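Local coordinates for protein 4-oxalocrotonate decarboxylase NahK (Pseudomonas putida, PDB 5D2I) that catalyses the decarboxylation of (3E)-2-oxohex-3-enedioate to 2-oxopent-4-enoate and binds a divalent metal ion, as part of aromatic hydrocarbon breakdown, at residues I113-S118 with G241-V246; I143-V148 with F236-G241. The protein carries 1 engineered substitution. All coordinates share one frame; numbering follows the deposited sequence.

Contact 1 of 2, residues I113-S118 with G241-V246; sequences IEAEIS and GITAAV. With CA (calcium ion), chain C.
Ile113 and Val246 form an antiparallel hydrogen-bonded pair: Ile113 N gives to Val246 O at 2.7 Å and Val246 N to Ile113 O at 2.8 Å. Their side chains lie alongside each other and point the same way, Ile113 also meeting Val146 and Val246 also meeting Met194. From Ala245 back to Gly241 the loop makes no further beta bridge with 113-118. Ala115 N has a straight but weak bond, 3.3 Å long, to Thr243 OG1, which itself donates to Ala244 O. With chi1 at 57°, that hydroxyl sits between the threonine's own N and carbonyl carbon, close to the backbone of both segments. Ala115 O receives Ile242 N at 2.8 Å, almost head-on (C=O...N 178°). Glu114 and Glu116, two residues apart on strand 112-121, both reach the calcium ion, an E-x-E metal site within the fumarylacetoacetate hydrolase family domain. Along Glu114, CB approaches Gly241 CA at 4.2 Å. CG, anti to the carbonyl carbon (chi1 -59°), packs 3.7 Å from Ala245 CB. The extended chain brings CD to the metal, where OE1 binds calcium at 2.3 Å, while OE2 lies near the Ala245 methyl. Glu116 OE2 completes the pair at 2.2 Å from the metal, and Gly241 N holds one of its water ligands. Further along, Ile242 CD1 lies against the peptide joining Glu116 to Ile117.

Contact 2 of 2, residues I143-V148 with F236-G241; sequences IPTVEV and FIMTGG. With CA (calcium ion), chain C.
Met238 makes the tight part of this contact with its terminal methyl: CE lies 3.4 Å from Glu147 CB and 3.5 Å from Thr145 CG2. A bend at chi3 (52°) turns CE into that position from an otherwise extended chain, and the side chains of Met238 and Thr145 cross at about a right angle. The packing is made almost wholly by side chains, in keeping with segment axes (143-148 and 236-238) that pass 8.9 Å apart at 55°; strand 112-121 pairs with both strands and bridges them. The other end is looser. Phe236, partly exposed and touching the ring of Phe173, is approached obliquely by Ile143 CD1, 3.9 Å from CE1, and Thr145 OG1 comes to the ring edge 3.7 Å from CZ. That hydroxyl donates to Ile143 O at 2.8 Å and hydrogen-bonds to Ser118. Glu147 has two roles: its aliphatic part rests on the methionine methyl, while OE1 binds calcium at 2.2 Å and OE2 forms a salt bridge with Lys69 of the 2-oxoglutarate site. Metal and lysine thus hold the carboxylate through separate oxygens, consistent with a group that links ion and ligand pocket, while the methyl packs closest on the CB and CG behind it.

In the fold
From the N terminus, strand 112-121 is the first of the parts involved, and contact 1 joins it to the loop that follows strand 236-238, closing a loop of 122 intervening residues. Strand 139-149 follows, and contact 2 brings it to strand 236-238 across 87 residues, so contact 2 is nested inside contact 1. The second segments meet end to end at the shared Gly241. Between the contacts, Ile117 O pairs with Thr239 OG1 in a probable hydrogen bond. Both contacts reach the same mixed sheet, and together their first segments supply three glutamates to a single calcium ion, with two water ligands common to the pair.

Contact 1 of 2, residues I113-S118 with G241-V246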
ATOM      1  N   ILE A 113      -6.475   7.134   5.993  1.00  9.08           N
ATOM      2  CA  ILE A 113      -6.940   5.819   5.590  1.00  7.86           C
ATOM      3  C   ILE A 113      -7.404   5.852   4.146  1.00  9.53           C
ATOM      4  O   ILE A 113      -7.824   6.894   3.626  1.00 11.62           O
ATOM      5  CB  ILE A 113      -8.062   5.293   6.502  1.00 12.25           C
ATOM      6  CG1 ILE A 113      -9.259   6.245   6.494  1.00 12.54           C
ATOM      7  CG2 ILE A 113      -7.537   5.120   7.920  1.00  9.19           C
ATOM      8  CD1 ILE A 113     -10.503   5.659   7.167  1.00 10.51           C
ATOM      9  N   GLU A 114      -7.309   4.697   3.504  1.00 11.31           N
ATOM     10  CA  GLU A 114      -7.751   4.527   2.136  1.00 13.11           C
ATOM     11  C   GLU A 114      -8.507   3.231   2.086  1.00  9.13           C
ATOM     12  O   GLU A 114      -8.044   2.227   2.623  1.00  8.85           O
ATOM     13  CB  GLU A 114      -6.540   4.391   1.213  1.00 15.73           C
ATOM     14  CG  GLU A 114      -5.600   5.548   1.247  1.00 24.58           C
ATOM     15  CD  GLU A 114      -4.505   5.400   0.232  1.00 13.20           C
ATOM     16  OE1 GLU A 114      -3.722   4.429   0.331  1.00 14.75           O
ATOM     17  OE2 GLU A 114      -4.448   6.243  -0.674  1.00 19.41           O
ATOM     18  N   ALA A 115      -9.660   3.245   1.425  1.00  8.03           N
ATOM     19  CA  ALA A 115     -10.427   2.028   1.218  1.00  8.71           C
ATOM     20  C   ALA A 115      -9.819   1.319   0.030  1.00  9.70           C
ATOM     21  O   ALA A 115      -9.604   1.931  -1.016  1.00 10.34           O
ATOM     22  CB  ALA A 115     -11.863   2.370   0.925  1.00 11.11           C
ATOM     23  N   GLU A 116      -9.525   0.037   0.191  1.00  7.65           N
ATOM     24  CA  GLU A 116      -8.926  -0.738  -0.883  1.00  7.51           C
ATOM     25  C   GLU A 116      -9.578  -2.090  -0.972  1.00 10.20           C
ATOM     26  O   GLU A 116     -10.260  -2.538  -0.054  1.00 10.75           O
ATOM     27  CB  GLU A 116      -7.424  -0.915  -0.630  1.00  7.10           C
ATOM     28  CG  GLU A 116      -6.763   0.393  -0.273  1.00  8.30           C
ATOM     29  CD  GLU A 116      -5.298   0.460  -0.593  1.00 12.66           C
ATOM     30  OE1 GLU A 116      -4.751  -0.472  -1.228  1.00  7.85           O
ATOM     31  OE2 GLU A 116      -4.689   1.472  -0.209  1.00 12.90           O
ATOM     32  N   ILE A 117      -9.364  -2.744  -2.102  1.00  8.62           N
ATOM     33  CA  ILE A 117      -9.697  -4.145  -2.205  1.00  9.06           C
ATOM     34  C   ILE A 117      -8.404  -4.926  -2.357  1.00 11.14           C
ATOM     35  O   ILE A 117      -7.529  -4.570  -3.157  1.00  9.87           O
ATOM     36  CB  ILE A 117     -10.681  -4.415  -3.349  1.00  9.85           C
ATOM     37  CG1 ILE A 117     -11.172  -5.859  -3.272  1.00 11.52           C
ATOM     38  CG2 ILE A 117     -10.047  -4.111  -4.714  1.00 12.57           C
ATOM     39  CD1 ILE A 117     -12.019  -6.116  -2.033  1.00 15.68           C
ATOM     40  N   SER A 118      -8.235  -5.950  -1.529  1.00  7.48           N
ATOM     41  CA  SER A 118      -7.035  -6.742  -1.616  1.00  7.29           C
ATOM     42  C   SER A 118      -7.377  -8.048  -2.294  1.00  7.61           C
ATOM     43  O   SER A 118      -8.540  -8.422  -2.378  1.00  9.16           O
ATOM     44  CB  SER A 118      -6.466  -7.014  -0.222  1.00 12.31           C
ATOM     45  OG  SER A 118      -6.110  -5.794   0.402  1.00 10.96           O
ATOM     46  N   GLY A 241      -5.652   2.635  -3.397  1.00 11.37           N
ATOM     47  CA  GLY A 241      -6.709   3.468  -2.850  1.00 11.27           C
ATOM     48  C   GLY A 241      -7.858   3.658  -3.824  1.00 13.37           C
ATOM     49  O   GLY A 241      -7.687   4.154  -4.941  1.00 12.63           O
ATOM     50  N   ILE A 242      -9.047   3.269  -3.386  1.00  9.57           N
ATOM     51  CA  ILE A 242     -10.238   3.418  -4.209  1.00 11.17           C
ATOM     52  C   ILE A 242     -10.797   4.809  -3.979  1.00 15.82           C
ATOM     53  O   ILE A 242     -11.293   5.466  -4.901  1.00 17.61           O
ATOM     54  CB  ILE A 242     -11.273   2.360  -3.838  1.00 13.44           C
ATOM     55  CG1 ILE A 242     -10.784   0.987  -4.301  1.00 13.57           C
ATOM     56  CG2 ILE A 242     -12.627   2.682  -4.479  1.00 12.91           C
ATOM     57  CD1 ILE A 242     -11.667  -0.179  -3.863  1.00 17.47           C
ATOM     58  N   THR A 243     -10.697   5.255  -2.733  1.00 16.58           N
ATOM     59  CA  THR A 243     -11.110   6.586  -2.348  1.00 21.90           C
ATOM     60  C   THR A 243      -9.896   7.477  -2.183  1.00 19.28           C
ATOM     61  O   THR A 243      -8.777   6.990  -2.040  1.00 19.66           O
ATOM     62  CB  THR A 243     -11.824   6.536  -1.005  1.00 21.66           C
ATOM     63  OG1 THR A 243     -10.947   5.953  -0.028  1.00 28.20           O
ATOM     64  CG2 THR A 243     -13.069   5.668  -1.116  1.00 24.66           C
ATOM     65  N   ALA A 244     -10.119   8.783  -2.199  1.00 15.56           N
ATOM     66  CA  ALA A 244      -9.120   9.719  -1.702  1.00 14.46           C
ATOM     67  C   ALA A 244      -8.783   9.290  -0.281  1.00 18.93           C
ATOM     68  O   ALA A 244      -9.611   8.676   0.395  1.00 17.24           O
ATOM     69  CB  ALA A 244      -9.676  11.124  -1.705  1.00 21.61           C
ATOM     70  N   ALA A 245      -7.570   9.587   0.172  1.00 10.08           N
ATOM     71  CA  ALA A 245      -7.156   9.186   1.514  1.00 11.31           C
ATOM     72  C   ALA A 245      -7.784  10.143   2.510  1.00 15.16           C
ATOM     73  O   ALA A 245      -7.934  11.328   2.225  1.00 19.26           O
ATOM     74  CB  ALA A 245      -5.636   9.195   1.637  1.00 12.22           C
ATOM     75  N   VAL A 246      -8.179   9.626   3.666  1.00  9.83           N
ATOM     76  CA  VAL A 246      -8.879  10.440   4.645  1.00 14.74           C
ATOM     77  C   VAL A 246      -8.105  10.472   5.933  1.00 10.70           C
ATOM     78  O   VAL A 246      -7.844   9.427   6.525  1.00  9.76           O
ATOM     79  CB  VAL A 246     -10.264   9.876   4.926  1.00 20.08           C
ATOM     80  CG1 VAL A 246     -10.896  10.579   6.117  1.00 24.44           C
ATOM     81  CG2 VAL A 246     -11.120  10.051   3.703  1.00 22.30           C
TER
HETATM   82 CA    CA C 301      -2.760   2.477  -0.314  1.00 12.30          CA
HETATM   83  O   HOH W   1      -6.161   7.198  -2.141  1.00 22.87           O
HETATM   84  O   HOH W   2      -2.180   0.442  -1.367  1.00 10.31           O
HETATM   85  O   HOH W   3      -2.944   3.339  -2.513  1.00 19.67           O

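Contact 2 of 2, residues I143-V148 with F236-G241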
ATOM      1  N   ILE A 143     -10.369  -9.326  -0.545  1.00  8.84           N
ATOM      2  CA  ILE A 143     -10.514  -8.964   0.858  1.00  8.71           C
ATOM      3  C   ILE A 143     -10.641  -7.455   1.005  1.00  8.43           C
ATOM      4  O   ILE A 143      -9.701  -6.712   0.677  1.00 11.78           O
ATOM      5  CB  ILE A 143      -9.278  -9.363   1.693  1.00 10.60           C
ATOM      6  CG1 ILE A 143      -8.887 -10.817   1.465  1.00 12.29           C
ATOM      7  CG2 ILE A 143      -9.517  -9.078   3.188  1.00 10.12           C
ATOM      8  CD1 ILE A 143      -7.863 -10.971   0.366  1.00 19.49           C
ATOM      9  N   PRO A 144     -11.795  -6.988   1.507  1.00  8.93           N
ATOM     10  CA  PRO A 144     -11.939  -5.564   1.803  1.00  8.67           C
ATOM     11  C   PRO A 144     -10.853  -5.156   2.770  1.00 13.89           C
ATOM     12  O   PRO A 144     -10.695  -5.779   3.820  1.00 11.18           O
ATOM     13  CB  PRO A 144     -13.301  -5.495   2.492  1.00  9.32           C
ATOM     14  CG  PRO A 144     -14.071  -6.631   1.873  1.00 12.97           C
ATOM     15  CD  PRO A 144     -13.043  -7.729   1.751  1.00 10.03           C
ATOM     16  N   THR A 145     -10.090  -4.138   2.411  1.00 10.98           N
ATOM     17  CA  THR A 145      -8.975  -3.729   3.247  1.00  9.88           C
ATOM     18  C   THR A 145      -8.886  -2.229   3.290  1.00 10.55           C
ATOM     19  O   THR A 145      -8.955  -1.575   2.258  1.00 11.02           O
ATOM     20  CB  THR A 145      -7.663  -4.242   2.686  1.00 10.14           C
ATOM     21  OG1 THR A 145      -7.775  -5.652   2.462  1.00 10.42           O
ATOM     22  CG2 THR A 145      -6.523  -3.978   3.686  1.00 12.29           C
ATOM     23  N   VAL A 146      -8.728  -1.691   4.489  1.00  7.40           N
ATOM     24  CA  VAL A 146      -8.519  -0.270   4.638  1.00  7.35           C
ATOM     25  C   VAL A 146      -7.059  -0.063   5.007  1.00  8.38           C
ATOM     26  O   VAL A 146      -6.587  -0.599   6.012  1.00 11.71           O
ATOM     27  CB  VAL A 146      -9.420   0.292   5.727  1.00  8.44           C
ATOM     28  CG1 VAL A 146      -9.094   1.751   5.987  1.00 10.96           C
ATOM     29  CG2 VAL A 146     -10.877   0.152   5.299  1.00  8.69           C
ATOM     30  N   GLU A 147      -6.335   0.702   4.201  1.00  6.90           N
ATOM     31  CA  GLU A 147      -4.958   0.954   4.557  1.00  8.64           C
ATOM     32  C   GLU A 147      -4.905   2.147   5.454  1.00  8.49           C
ATOM     33  O   GLU A 147      -5.669   3.090   5.279  1.00 10.95           O
ATOM     34  CB  GLU A 147      -4.052   1.208   3.352  1.00 11.82           C
ATOM     35  CG  GLU A 147      -2.598   1.038   3.763  1.00  9.84           C
ATOM     36  CD  GLU A 147      -1.607   1.137   2.627  1.00 12.21           C
ATOM     37  OE1 GLU A 147      -1.980   1.601   1.529  1.00  9.67           O
ATOM     38  OE2 GLU A 147      -0.439   0.748   2.846  1.00 10.57           O
ATOM     39  N   VAL A 148      -4.020   2.096   6.438  1.00  7.28           N
ATOM     40  CA  VAL A 148      -3.637   3.322   7.108  1.00 10.62           C
ATOM     41  C   VAL A 148      -2.276   3.666   6.534  1.00 12.79           C
ATOM     42  O   VAL A 148      -1.327   2.902   6.689  1.00 12.83           O
ATOM     43  CB  VAL A 148      -3.510   3.144   8.603  1.00  7.35           C
ATOM     44  CG1 VAL A 148      -3.198   4.492   9.255  1.00 10.46           C
ATOM     45  CG2 VAL A 148      -4.811   2.587   9.161  1.00  8.67           C
ATOM     46  N   PHE A 236      -0.849 -11.843  -0.465  1.00  9.63           N
ATOM     47  CA  PHE A 236      -1.873 -10.846  -0.191  1.00  9.47           C
ATOM     48  C   PHE A 236      -1.409  -9.512  -0.774  1.00 10.75           C
ATOM     49  O   PHE A 236      -0.308  -9.055  -0.488  1.00  9.02           O
ATOM     50  CB  PHE A 236      -2.043 -10.762   1.326  1.00  9.64           C
ATOM     51  CG  PHE A 236      -2.966  -9.681   1.788  1.00 10.95           C
ATOM     52  CD1 PHE A 236      -4.325  -9.934   1.942  1.00 11.30           C
ATOM     53  CD2 PHE A 236      -2.471  -8.426   2.121  1.00 12.03           C
ATOM     54  CE1 PHE A 236      -5.186  -8.933   2.389  1.00  9.60           C
ATOM     55  CE2 PHE A 236      -3.322  -7.424   2.576  1.00 13.30           C
ATOM     56  CZ  PHE A 236      -4.680  -7.676   2.707  1.00 10.59           C
ATOM     57  N   ILE A 237      -2.243  -8.901  -1.610  1.00  8.98           N
ATOM     58  CA  ILE A 237      -1.891  -7.656  -2.273  1.00  8.74           C
ATOM     59  C   ILE A 237      -3.005  -6.648  -2.077  1.00  8.69           C
ATOM     60  O   ILE A 237      -4.143  -6.908  -2.450  1.00  8.82           O
ATOM     61  CB  ILE A 237      -1.751  -7.861  -3.791  1.00 10.61           C
ATOM     62  CG1 ILE A 237      -0.688  -8.922  -4.085  1.00 11.47           C
ATOM     63  CG2 ILE A 237      -1.421  -6.535  -4.484  1.00  8.61           C
ATOM     64  CD1 ILE A 237      -0.862  -9.578  -5.447  1.00 10.97           C
ATOM     65  N   MET A 238      -2.675  -5.489  -1.522  1.00  8.55           N
ATOM     66  CA  MET A 238      -3.634  -4.396  -1.455  1.00  8.53           C
ATOM     67  C   MET A 238      -3.481  -3.623  -2.743  1.00  8.50           C
ATOM     68  O   MET A 238      -2.397  -3.108  -3.050  1.00  9.23           O
ATOM     69  CB  MET A 238      -3.328  -3.495  -0.269  1.00 11.30           C
ATOM     70  CG  MET A 238      -3.371  -4.236   1.035  1.00 12.42           C
ATOM     71  SD  MET A 238      -3.054  -3.104   2.391  1.00 13.60           S
ATOM     72  CE  MET A 238      -4.256  -1.864   2.020  1.00 10.30           C
ATOM     73  N   THR A 239      -4.556  -3.552  -3.516  1.00  8.64           N
ATOM     74  CA  THR A 239      -4.410  -3.139  -4.903  1.00  8.74           C
ATOM     75  C   THR A 239      -4.433  -1.629  -5.105  1.00  8.78           C
ATOM     76  O   THR A 239      -4.115  -1.163  -6.184  1.00 10.05           O
ATOM     77  CB  THR A 239      -5.443  -3.802  -5.809  1.00 10.60           C
ATOM     78  OG1 THR A 239      -6.749  -3.435  -5.374  1.00 10.13           O
ATOM     79  CG2 THR A 239      -5.299  -5.322  -5.755  1.00  9.03           C
ATOM     80  N   GLY A 240      -4.789  -0.864  -4.078  1.00  8.73           N
ATOM     81  CA  GLY A 240      -4.681   0.582  -4.212  1.00 12.13           C
ATOM     82  C   GLY A 240      -5.866   1.355  -3.677  1.00 12.35           C
ATOM     83  O   GLY A 240      -6.958   0.806  -3.522  1.00  9.52           O
ATOM     84  N   GLY A 241      -5.652   2.635  -3.397  1.00 11.37           N
ATOM     85  CA  GLY A 241      -6.709   3.468  -2.850  1.00 11.27           C
ATOM     86  C   GLY A 241      -7.858   3.658  -3.824  1.00 13.37           C
ATOM     87  O   GLY A 241      -7.687   4.154  -4.941  1.00 12.63           O
TER
HETATM   88 CA    CA C 301      -2.760   2.477  -0.314  1.00 12.30          CA
HETATM   89  O   HOH W   3      -2.944   3.339  -2.513  1.00 19.67           O
HETATM   90  O   HOH W   2      -2.180   0.442  -1.367  1.00 10.31           O